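Local coordinates for ABC transporter sugar binding protein (Xanthomonas axonopodis pv. citri, PDB 3UOR), which probably serves as the periplasmic maltose-binding component (MalE) of a bacterial ABC sugar-uptake system, at residues S248-N256 / N268-P277. Residues are numbered along the deposited sequence; the frame is centred on the assembly and turned at random.
Sequences SNVWYEFFN and NVREFKLRQP
The indole of Trp251 presents one face to Glu271 and Arg275 and the other to Val250 CG2, while its pyrrole edge runs into the face of Phe272. That last pair is T-shaped: the planes stand at 87°, and Trp251 CD1 lies over the centre of the phenyl ring, 3.5 Å from Phe272 CE1. On the indole face, Glu271 CB makes a CH-pi contact with the five-membered ring, 3.4 Å from Trp251 NE1. The Arg275 guanidinium sits on the same face of the indole, displaced toward the CE3-CZ3 rim, an off-centre cation-pi pair with Arg275 NE 3.4 Å from Trp251 CE3. Two bonds fix this cation: Arg275 NH1 donates to the backbone carbonyl of Glu271, and the salt bridge from Arg275 NH1 to Glu271 OE1 measures 2.8 Å. Arg275 CG lies beside its own backbone N and the chain then runs extended, which carries CD over the Tyr252 ring.

Phe272 also works through its edge. It meets the face of Phe254 at 55°, with Phe254 CD2 3.3 Å from Phe272 CE1, and the face of Phe255 in an offset edge-to-face pair. Phe255 is sandwiched between Phe254 CD2 and Pro277 CD, the latter 3.5 Å from Phe255 CG. Trp251 and Phe272 each enter a hole of the partner helix, knobs-into-holes packing of axes 9.8 Å apart that cross at -61°.

The two helices flank strand 259-264 in sequence; Val250 and Phe272 both touch its Tyr262, and Phe272 also meets Phe148 of strand 134-150 and Trp284 of strand 284-287, so the aromatic cluster packs against the mixed sheet.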
loop_
_atom_site.group_PDB
_atom_site.type_symbol
_atom_site.label_atom_id
_atom_site.label_comp_id
_atom_site.label_asym_id
_atom_site.label_seq_id
_atom_site.Cartn_x
_atom_site.Cartn_y
_atom_site.Cartn_z
ATOM N N SER A 248 -13.662 19.033 -2.018
ATOM C CA SER A 248 -13.269 19.852 -3.162
ATOM C C SER A 248 -11.842 19.502 -3.605
ATOM O O SER A 248 -11.625 19.015 -4.722
ATOM C CB SER A 248 -13.420 21.350 -2.858
ATOM O OG SER A 248 -12.756 21.707 -1.658
ATOM N N ASN A 249 -10.886 19.717 -2.707
ATOM C CA ASN A 249 -9.480 19.486 -2.996
ATOM C C ASN A 249 -8.740 19.117 -1.704
ATOM O O ASN A 249 -8.642 19.945 -0.797
ATOM C CB ASN A 249 -8.896 20.749 -3.617
ATOM C CG ASN A 249 -7.441 20.608 -3.955
ATOM O OD1 ASN A 249 -6.594 20.478 -3.072
ATOM N ND2 ASN A 249 -7.133 20.641 -5.246
ATOM N N VAL A 250 -8.232 17.883 -1.607
ATOM C CA VAL A 250 -7.721 17.401 -0.320
ATOM C C VAL A 250 -6.578 18.252 0.195
ATOM O O VAL A 250 -6.446 18.444 1.396
ATOM C CB VAL A 250 -7.316 15.913 -0.337
ATOM C CG1 VAL A 250 -8.527 15.036 -0.659
ATOM C CG2 VAL A 250 -6.175 15.667 -1.329
ATOM N N TRP A 251 -5.769 18.794 -0.706
ATOM C CA TRP A 251 -4.626 19.590 -0.266
ATOM C C TRP A 251 -5.036 20.968 0.240
ATOM O O TRP A 251 -4.582 21.416 1.299
ATOM C CB TRP A 251 -3.559 19.661 -1.364
ATOM C CG TRP A 251 -3.243 18.295 -1.880
ATOM C CD1 TRP A 251 -2.610 17.289 -1.202
ATOM C CD2 TRP A 251 -3.580 17.759 -3.167
ATOM N NE1 TRP A 251 -2.529 16.167 -1.991
ATOM C CE2 TRP A 251 -3.112 16.429 -3.200
ATOM C CE3 TRP A 251 -4.225 18.280 -4.296
ATOM C CZ2 TRP A 251 -3.255 15.615 -4.319
ATOM C CZ3 TRP A 251 -4.377 17.470 -5.400
ATOM C CH2 TRP A 251 -3.893 16.147 -5.404
ATOM N N TYR A 252 -5.918 21.640 -0.488
ATOM C CA TYR A 252 -6.363 22.958 -0.050
ATOM C C TYR A 252 -7.220 22.910 1.207
ATOM O O TYR A 252 -7.026 23.714 2.110
ATOM C CB TYR A 252 -7.039 23.713 -1.187
ATOM C CG TYR A 252 -6.035 24.064 -2.258
ATOM C CD1 TYR A 252 -4.851 24.731 -1.929
ATOM C CD2 TYR A 252 -6.245 23.712 -3.589
ATOM C CE1 TYR A 252 -3.918 25.053 -2.893
ATOM C CE2 TYR A 252 -5.311 24.030 -4.564
ATOM C CZ TYR A 252 -4.152 24.700 -4.206
ATOM O OH TYR A 252 -3.222 25.023 -5.162
ATOM N N GLU A 253 -8.137 21.950 1.288
ATOM C CA GLU A 253 -8.923 21.778 2.508
ATOM C C GLU A 253 -8.022 21.571 3.727
ATOM O O GLU A 253 -8.275 22.118 4.809
ATOM C CB GLU A 253 -9.910 20.620 2.360
ATOM C CG GLU A 253 -10.981 20.848 1.301
ATOM C CD GLU A 253 -11.981 21.940 1.676
ATOM O OE1 GLU A 253 -13.112 21.897 1.145
ATOM O OE2 GLU A 253 -11.651 22.830 2.498
ATOM N N PHE A 254 -6.962 20.790 3.541
ATOM C CA PHE A 254 -5.989 20.525 4.596
ATOM C C PHE A 254 -5.337 21.829 5.043
ATOM O O PHE A 254 -5.328 22.152 6.237
ATOM C CB PHE A 254 -4.953 19.526 4.079
ATOM C CG PHE A 254 -3.815 19.235 5.028
ATOM C CD1 PHE A 254 -3.909 18.221 5.963
ATOM C CD2 PHE A 254 -2.611 19.922 4.921
ATOM C CE1 PHE A 254 -2.829 17.919 6.801
ATOM C CE2 PHE A 254 -1.532 19.634 5.760
ATOM C CZ PHE A 254 -1.639 18.633 6.695
ATOM N N PHE A 255 -4.814 22.594 4.086
ATOM C CA PHE A 255 -4.160 23.867 4.404
ATOM C C PHE A 255 -5.168 24.969 4.788
ATOM O O PHE A 255 -4.797 26.004 5.342
ATOM C CB PHE A 255 -3.272 24.325 3.246
ATOM C CG PHE A 255 -2.031 23.488 3.065
ATOM C CD1 PHE A 255 -1.149 23.303 4.110
ATOM C CD2 PHE A 255 -1.744 22.907 1.848
ATOM C CE1 PHE A 255 -0.012 22.536 3.951
ATOM C CE2 PHE A 255 -0.604 22.147 1.681
ATOM C CZ PHE A 255 0.261 21.964 2.733
ATOM N N ASN A 256 -6.441 24.728 4.496
ATOM C CA ASN A 256 -7.506 25.625 4.918
ATOM C C ASN A 256 -7.999 25.306 6.317
ATOM O O ASN A 256 -8.773 26.068 6.883
ATOM C CB ASN A 256 -8.677 25.579 3.934
ATOM C CG ASN A 256 -8.479 26.508 2.755
ATOM O OD1 ASN A 256 -7.733 27.489 2.846
ATOM N ND2 ASN A 256 -9.147 26.209 1.638
ATOM N N ASN A 268 1.376 11.930 -1.714
ATOM C CA ASN A 268 0.897 13.223 -1.226
ATOM C C ASN A 268 2.009 14.162 -0.782
ATOM O O ASN A 268 1.819 15.380 -0.749
ATOM C CB ASN A 268 -0.106 13.058 -0.076
ATOM C CG ASN A 268 -1.450 12.548 -0.547
ATOM O OD1 ASN A 268 -1.862 11.438 -0.202
ATOM N ND2 ASN A 268 -2.140 13.350 -1.342
ATOM N N VAL A 269 3.157 13.612 -0.410
ATOM C CA VAL A 269 4.199 14.463 0.153
ATOM C C VAL A 269 4.501 15.575 -0.849
ATOM O O VAL A 269 4.452 16.759 -0.506
ATOM C CB VAL A 269 5.465 13.678 0.541
ATOM C CG1 VAL A 269 6.619 14.638 0.917
ATOM C CG2 VAL A 269 5.164 12.751 1.702
ATOM N N ARG A 270 4.759 15.192 -2.098
ATOM C CA ARG A 270 5.045 16.172 -3.143
ATOM C C ARG A 270 3.885 17.126 -3.372
ATOM O O ARG A 270 4.079 18.341 -3.460
ATOM C CB ARG A 270 5.425 15.492 -4.460
ATOM C CG ARG A 270 6.032 16.463 -5.472
ATOM C CD ARG A 270 6.568 15.754 -6.722
ATOM N NE ARG A 270 7.467 14.624 -6.441
ATOM C CZ ARG A 270 8.490 14.644 -5.584
ATOM N NH1 ARG A 270 8.771 15.741 -4.878
ATOM N NH2 ARG A 270 9.237 13.557 -5.429
ATOM N N GLU A 271 2.677 16.577 -3.456
ATOM C CA GLU A 271 1.492 17.386 -3.718
ATOM C C GLU A 271 1.260 18.448 -2.665
ATOM O O GLU A 271 0.890 19.572 -2.999
ATOM C CB GLU A 271 0.270 16.494 -3.866
ATOM C CG GLU A 271 0.438 15.489 -4.987
ATOM C CD GLU A 271 0.828 16.161 -6.286
ATOM O OE1 GLU A 271 0.280 17.240 -6.590
ATOM O OE2 GLU A 271 1.693 15.621 -7.004
ATOM N N PHE A 272 1.471 18.105 -1.396
ATOM C CA PHE A 272 1.311 19.093 -0.333
ATOM C C PHE A 272 2.425 20.134 -0.428
ATOM O O PHE A 272 2.194 21.322 -0.204
ATOM C CB PHE A 272 1.359 18.451 1.057
ATOM C CG PHE A 272 0.064 17.819 1.499
ATOM C CD1 PHE A 272 -1.038 18.595 1.805
ATOM C CD2 PHE A 272 -0.037 16.455 1.645
ATOM C CE1 PHE A 272 -2.217 18.012 2.236
ATOM C CE2 PHE A 272 -1.221 15.869 2.068
ATOM C CZ PHE A 272 -2.301 16.642 2.365
ATOM N N LYS A 273 3.640 19.682 -0.729
ATOM C CA LYS A 273 4.758 20.601 -0.874
ATOM C C LYS A 273 4.412 21.679 -1.889
ATOM O O LYS A 273 4.637 22.865 -1.644
ATOM C CB LYS A 273 6.019 19.869 -1.319
ATOM C CG LYS A 273 6.823 19.220 -0.205
ATOM C CD LYS A 273 8.022 18.486 -0.802
ATOM C CE LYS A 273 8.870 17.764 0.240
ATOM N NZ LYS A 273 9.718 16.687 -0.398
ATOM N N LEU A 274 3.851 21.264 -3.022
ATOM C CA LEU A 274 3.536 22.195 -4.098
ATOM C C LEU A 274 2.478 23.235 -3.729
ATOM O O LEU A 274 2.488 24.352 -4.245
ATOM C CB LEU A 274 3.069 21.439 -5.336
ATOM C CG LEU A 274 4.086 20.578 -6.078
ATOM C CD1 LEU A 274 3.439 20.041 -7.332
ATOM C CD2 LEU A 274 5.328 21.392 -6.419
ATOM N N ARG A 275 1.563 22.874 -2.844
ATOM C CA ARG A 275 0.423 23.734 -2.558
ATOM C C ARG A 275 0.534 24.410 -1.199
ATOM O O ARG A 275 -0.306 25.220 -0.818
ATOM C CB ARG A 275 -0.882 22.940 -2.686
ATOM C CG ARG A 275 -1.030 22.282 -4.056
ATOM C CD ARG A 275 -2.248 21.383 -4.104
ATOM N NE ARG A 275 -2.514 20.935 -5.464
ATOM C CZ ARG A 275 -1.700 20.148 -6.158
ATOM N NH1 ARG A 275 -0.567 19.726 -5.616
ATOM N NH2 ARG A 275 -2.013 19.791 -7.398
ATOM N N GLN A 276 1.582 24.051 -0.477
ATOM C CA GLN A 276 1.977 24.690 0.772
ATOM C C GLN A 276 1.915 26.219 0.634
ATOM O O GLN A 276 2.772 26.823 -0.015
ATOM C CB GLN A 276 3.416 24.254 1.026
ATOM C CG GLN A 276 4.037 24.528 2.364
ATOM C CD GLN A 276 5.399 23.855 2.445
ATOM O OE1 GLN A 276 5.843 23.426 3.510
ATOM N NE2 GLN A 276 6.055 23.733 1.298
ATOM N N PRO A 277 0.905 26.857 1.242
ATOM C CA PRO A 277 0.807 28.320 1.117
ATOM C C PRO A 277 1.931 29.034 1.879
ATOM O O PRO A 277 2.353 28.547 2.919
ATOM C CB PRO A 277 -0.561 28.636 1.734
ATOM C CG PRO A 277 -0.808 27.530 2.702
ATOM C CD PRO A 277 -0.124 26.299 2.138
#